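Local coordinates for protein peptide ABC transporter permease (Staphylococcus hominis, PDB 6EXS) that probably imports peptides across the cell membrane as a POT-family transporter and binds a thioalcohol-conjugated dipeptide, a precursor of human axillary malodour, at residues F23-E28 / M156-G161. Numbering follows the deposited sequence.
Sequences FVEFWE and MSVNLG. With C3H (2-[[(2~{R})-2-azanyl-3-[(3~{S})-3-methyl-1-oxidanyl-hexan-3-yl]sulfanyl-propanoyl]amino]ethanoic acid), chain O; OLC ((2R)-2,3-dihydroxypropyl (9Z)-octadec-9-enoate), chain L.
F26 lies against the backbone of S157, L160 and G161, and the pair of helix turns it joins illustrates how two helix turns can pack closely with no hydrogen bond across them. The axes of the two segments approach to 7.7 Å, crossing at -31°. The CA atoms of F26 and S157 come within 4.4 Å. The CA-H of F26 points almost straight at the carbonyl oxygen of S157, with CA to O at 3.6 Å and 162° at the hydrogen; that oxygen also accepts the helical bond from G161 N. In F26 chi1 (172°) puts CG anti to the backbone N. The ring atoms CD1 and CE1 meet S157 O, L160 C and G161 N obliquely, CE1 touching G161 N at 3.5 Å. G161 itself passes close to the backbone carbonyl of F26 with no side chain between them. L160 CB sits in the ring plane at its edge, 3.8 Å from CE1, while on the first helix F26 CE2 stands over the centre of the W27 ring.

Beside the ring, CB and CG of E25 rest against the hydroxyl of S157, CG 3.3 Å from OG. That hydroxyl, held between the backbone N and the carbonyl carbon, is hydrogen-bonded to F154 O one turn back. E25 bends at chi2 and lies alongside V158, bringing OE1 to 3.4 Å from CG2. The other methyl of V158, CG1, faces the bound peptide conjugate, 3.7 Å from the C3H carboxylate oxygen O2, and N159 ND2 makes a weak hydrogen bond to O3, so one turn serves both the helix interface and the pocket. The contact joins helices 16-44 and 147-174 of this major facilitator transporter; helix 110-137 packs on E25 and V24, and helix 338-357 meets N159 and L160.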
ATOM      1  N   PHE A  23       9.523 -15.551   5.353  1.00 35.46           N
ATOM      2  CA  PHE A  23       8.762 -16.585   4.629  1.00 35.17           C
ATOM      3  C   PHE A  23       7.262 -16.306   4.717  1.00 37.88           C
ATOM      4  O   PHE A  23       6.564 -16.440   3.714  1.00 37.19           O
ATOM      5  CB  PHE A  23       9.079 -17.978   5.197  1.00 38.02           C
ATOM      6  CG  PHE A  23       8.556 -19.180   4.432  1.00 39.92           C
ATOM      7  CD1 PHE A  23       7.237 -19.597   4.572  1.00 43.60           C
ATOM      8  CD2 PHE A  23       9.403 -19.942   3.637  1.00 41.54           C
ATOM      9  CE1 PHE A  23       6.774 -20.752   3.924  1.00 44.93           C
ATOM     10  CE2 PHE A  23       8.941 -21.092   2.988  1.00 44.72           C
ATOM     11  CZ  PHE A  23       7.632 -21.491   3.136  1.00 43.36           C
ATOM     12  N   VAL A  24       6.771 -15.920   5.912  1.00 34.50           N
ATOM     13  CA  VAL A  24       5.360 -15.593   6.167  1.00 33.84           C
ATOM     14  C   VAL A  24       4.951 -14.353   5.354  1.00 39.57           C
ATOM     15  O   VAL A  24       3.953 -14.407   4.631  1.00 40.28           O
ATOM     16  CB  VAL A  24       5.076 -15.434   7.686  1.00 37.06           C
ATOM     17  CG1 VAL A  24       3.690 -14.851   7.944  1.00 36.41           C
ATOM     18  CG2 VAL A  24       5.250 -16.756   8.423  1.00 37.32           C
ATOM     19  N   GLU A  25       5.733 -13.253   5.445  1.00 36.62           N
ATOM     20  CA  GLU A  25       5.465 -12.015   4.697  1.00 35.02           C
ATOM     21  C   GLU A  25       5.540 -12.247   3.188  1.00 37.53           C
ATOM     22  O   GLU A  25       4.660 -11.782   2.468  1.00 36.81           O
ATOM     23  CB  GLU A  25       6.404 -10.880   5.138  1.00 35.99           C
ATOM     24  CG  GLU A  25       6.117  -9.525   4.503  1.00 42.06           C
ATOM     25  CD  GLU A  25       4.905  -8.749   4.979  1.00 56.10           C
ATOM     26  OE1 GLU A  25       4.793  -7.564   4.597  1.00 65.77           O
ATOM     27  OE2 GLU A  25       4.090  -9.299   5.755  1.00 45.66           O
ATOM     28  N   PHE A  26       6.554 -12.989   2.712  1.00 33.86           N
ATOM     29  CA  PHE A  26       6.671 -13.294   1.279  1.00 33.55           C
ATOM     30  C   PHE A  26       5.362 -13.820   0.686  1.00 38.69           C
ATOM     31  O   PHE A  26       4.931 -13.313  -0.344  1.00 39.05           O
ATOM     32  CB  PHE A  26       7.817 -14.295   0.984  1.00 35.42           C
ATOM     33  CG  PHE A  26       7.811 -14.767  -0.453  1.00 36.63           C
ATOM     34  CD1 PHE A  26       8.392 -14.000  -1.457  1.00 38.96           C
ATOM     35  CD2 PHE A  26       7.181 -15.954  -0.811  1.00 39.00           C
ATOM     36  CE1 PHE A  26       8.357 -14.419  -2.791  1.00 39.84           C
ATOM     37  CE2 PHE A  26       7.144 -16.368  -2.149  1.00 41.63           C
ATOM     38  CZ  PHE A  26       7.723 -15.592  -3.128  1.00 39.08           C
ATOM     39  N   TRP A  27       4.762 -14.855   1.332  1.00 35.22           N
ATOM     40  CA  TRP A  27       3.561 -15.556   0.897  1.00 34.50           C
ATOM     41  C   TRP A  27       2.280 -14.745   1.043  1.00 38.98           C
ATOM     42  O   TRP A  27       1.364 -14.928   0.235  1.00 38.41           O
ATOM     43  CB  TRP A  27       3.454 -16.923   1.576  1.00 33.73           C
ATOM     44  CG  TRP A  27       4.441 -17.908   1.003  1.00 34.76           C
ATOM     45  CD1 TRP A  27       5.546 -18.407   1.623  1.00 38.02           C
ATOM     46  CD2 TRP A  27       4.483 -18.400  -0.346  1.00 34.41           C
ATOM     47  NE1 TRP A  27       6.253 -19.209   0.763  1.00 37.79           N
ATOM     48  CE2 TRP A  27       5.624 -19.224  -0.455  1.00 38.94           C
ATOM     49  CE3 TRP A  27       3.639 -18.262  -1.466  1.00 35.26           C
ATOM     50  CZ2 TRP A  27       5.950 -19.900  -1.641  1.00 38.07           C
ATOM     51  CZ3 TRP A  27       3.967 -18.925  -2.641  1.00 36.52           C
ATOM     52  CH2 TRP A  27       5.104 -19.739  -2.717  1.00 37.69           C
ATOM     53  N   GLU A  28       2.222 -13.823   2.016  1.00 35.68           N
ATOM     54  CA  GLU A  28       1.074 -12.930   2.165  1.00 34.94           C
ATOM     55  C   GLU A  28       1.142 -11.850   1.080  1.00 37.44           C
ATOM     56  O   GLU A  28       0.109 -11.506   0.506  1.00 37.95           O
ATOM     57  CB  GLU A  28       1.026 -12.300   3.570  1.00 36.44           C
ATOM     58  CG  GLU A  28      -0.273 -11.549   3.854  1.00 44.61           C
ATOM     59  CD  GLU A  28      -0.332 -10.118   3.353  1.00 50.02           C
ATOM     60  OE1 GLU A  28      -1.396  -9.705   2.838  1.00 45.02           O
ATOM     61  OE2 GLU A  28       0.694  -9.412   3.464  1.00 39.26           O
ATOM     62  N   MET A 156      12.321  -7.074   1.477  1.00 41.40           N
ATOM     63  CA  MET A 156      12.710  -7.776   0.244  1.00 40.81           C
ATOM     64  C   MET A 156      11.680  -8.858  -0.050  1.00 42.07           C
ATOM     65  O   MET A 156      11.404  -9.132  -1.216  1.00 41.71           O
ATOM     66  CB  MET A 156      14.090  -8.416   0.363  1.00 44.17           C
ATOM     67  CG  MET A 156      15.225  -7.448   0.154  1.00 49.32           C
ATOM     68  SD  MET A 156      16.856  -8.228   0.311  1.00 55.58           S
ATOM     69  CE  MET A 156      16.855  -9.305  -1.175  1.00 51.95           C
ATOM     70  N   SER A 157      11.106  -9.469   1.013  1.00 36.56           N
ATOM     71  CA  SER A 157      10.059 -10.488   0.915  1.00 35.41           C
ATOM     72  C   SER A 157       8.804  -9.894   0.274  1.00 37.91           C
ATOM     73  O   SER A 157       8.143 -10.580  -0.508  1.00 38.52           O
ATOM     74  CB  SER A 157       9.744 -11.087   2.288  1.00 38.96           C
ATOM     75  OG  SER A 157       9.094 -10.199   3.188  1.00 41.20           O
ATOM     76  N   VAL A 158       8.529  -8.593   0.558  1.00 33.07           N
ATOM     77  CA  VAL A 158       7.412  -7.789   0.042  1.00 31.82           C
ATOM     78  C   VAL A 158       7.517  -7.666  -1.493  1.00 36.36           C
ATOM     79  O   VAL A 158       6.615  -8.114  -2.203  1.00 35.55           O
ATOM     80  CB  VAL A 158       7.309  -6.397   0.761  1.00 34.50           C
ATOM     81  CG1 VAL A 158       6.283  -5.488   0.085  1.00 33.91           C
ATOM     82  CG2 VAL A 158       6.978  -6.554   2.245  1.00 33.71           C
ATOM     83  N   ASN A 159       8.636  -7.096  -1.989  1.00 34.37           N
ATOM     84  CA  ASN A 159       8.921  -6.898  -3.416  1.00 34.69           C
ATOM     85  C   ASN A 159       9.142  -8.209  -4.179  1.00 40.87           C
ATOM     86  O   ASN A 159       8.785  -8.268  -5.361  1.00 41.37           O
ATOM     87  CB  ASN A 159      10.074  -5.933  -3.631  1.00 33.70           C
ATOM     88  CG  ASN A 159       9.831  -4.560  -3.074  1.00 50.13           C
ATOM     89  OD1 ASN A 159      10.535  -4.107  -2.173  1.00 45.19           O
ATOM     90  ND2 ASN A 159       8.841  -3.859  -3.602  1.00 42.19           N
ATOM     91  N   LEU A 160       9.680  -9.266  -3.512  1.00 36.50           N
ATOM     92  CA  LEU A 160       9.832 -10.573  -4.167  1.00 36.47           C
ATOM     93  C   LEU A 160       8.459 -11.201  -4.413  1.00 40.94           C
ATOM     94  O   LEU A 160       8.224 -11.744  -5.492  1.00 40.18           O
ATOM     95  CB  LEU A 160      10.756 -11.529  -3.399  1.00 36.71           C
ATOM     96  CG  LEU A 160      12.262 -11.268  -3.558  1.00 41.20           C
ATOM     97  CD1 LEU A 160      13.030 -11.864  -2.411  1.00 42.01           C
ATOM     98  CD2 LEU A 160      12.797 -11.797  -4.898  1.00 42.79           C
ATOM     99  N   GLY A 161       7.550 -11.059  -3.440  1.00 37.16           N
ATOM    100  CA  GLY A 161       6.181 -11.544  -3.563  1.00 36.05           C
ATOM    101  C   GLY A 161       5.439 -10.779  -4.644  1.00 37.92           C
ATOM    102  O   GLY A 161       4.816 -11.382  -5.520  1.00 37.35           O
TER
HETATM  103  O2  C3H O 514       4.615  -3.284  -2.302  0.75 69.54           O
HETATM  104  C11 C3H O 514       5.529  -2.972  -2.977  0.75 68.31           C
HETATM  105  O3  C3H O 514       6.515  -2.259  -2.557  0.75 68.52           O
HETATM  106  C10 C3H O 514       5.670  -3.293  -4.436  0.75 66.90           C
HETATM  107  N1  C3H O 514       4.404  -3.433  -5.114  0.75 65.30           N
HETATM  108  C9  C3H O 514       3.767  -2.387  -5.614  0.75 65.79           C
HETATM  109  O1  C3H O 514       3.562  -1.364  -4.979  0.75 68.68           O
HETATM  110  C8  C3H O 514       3.293  -2.456  -7.028  0.75 63.57           C
HETATM  111  N   C3H O 514       3.306  -3.844  -7.470  0.75 63.93           N
HETATM  112  C7  C3H O 514       1.860  -1.934  -7.149  0.75 63.34           C
HETATM  113  S   C3H O 514       1.633  -0.258  -7.801  0.75 63.64           S
HETATM  114  C3  C3H O 514       2.136  -0.149  -9.602  0.75 55.14           C
HETATM  115  C4  C3H O 514       1.147  -0.991 -10.366  0.75 52.12           C
HETATM  116  C5  C3H O 514       3.601  -0.595  -9.694  0.75 51.07           C
HETATM  117  C6  C3H O 514       4.176  -0.799 -11.077  0.75 46.34           C
HETATM  118  O   C3H O 514       4.583  -2.111 -11.292  0.75 41.31           O
HETATM  119  C2  C3H O 514       2.068   1.291 -10.101  0.75 54.02           C
HETATM  120  C1  C3H O 514       3.389   1.890 -10.555  0.75 51.79           C
HETATM  121  C   C3H O 514       3.216   3.303 -11.041  0.75 50.23           C
HETATM  122  C24 OLC L 511      21.270 -11.223   3.153  1.00 78.67           C
HETATM  123  C5  OLC L 511      16.010 -16.154  -1.078  1.00 81.84           C
HETATM  124  C4  OLC L 511      16.844 -15.362  -0.090  1.00 82.40           C
HETATM  125  C3  OLC L 511      16.023 -14.731   1.021  1.00 82.86           C
HETATM  126  C2  OLC L 511      16.858 -14.044   2.099  1.00 83.76           C
HETATM  127  C21 OLC L 511      19.600 -11.682   1.336  1.00 81.17           C
HETATM  128  C1  OLC L 511      17.484 -12.749   1.667  1.00 84.24           C
HETATM  129  C22 OLC L 511      20.013 -10.757   2.455  1.00 79.86           C
HETATM  130  O19 OLC L 511      16.888 -11.841   1.148  1.00 86.27           O
HETATM  131  O25 OLC L 511      21.734 -10.245   4.070  1.00 78.45           O
HETATM  132  O23 OLC L 511      20.218  -9.451   1.909  1.00 81.22           O
HETATM  133  O20 OLC L 511      18.799 -12.731   1.934  1.00 82.65           O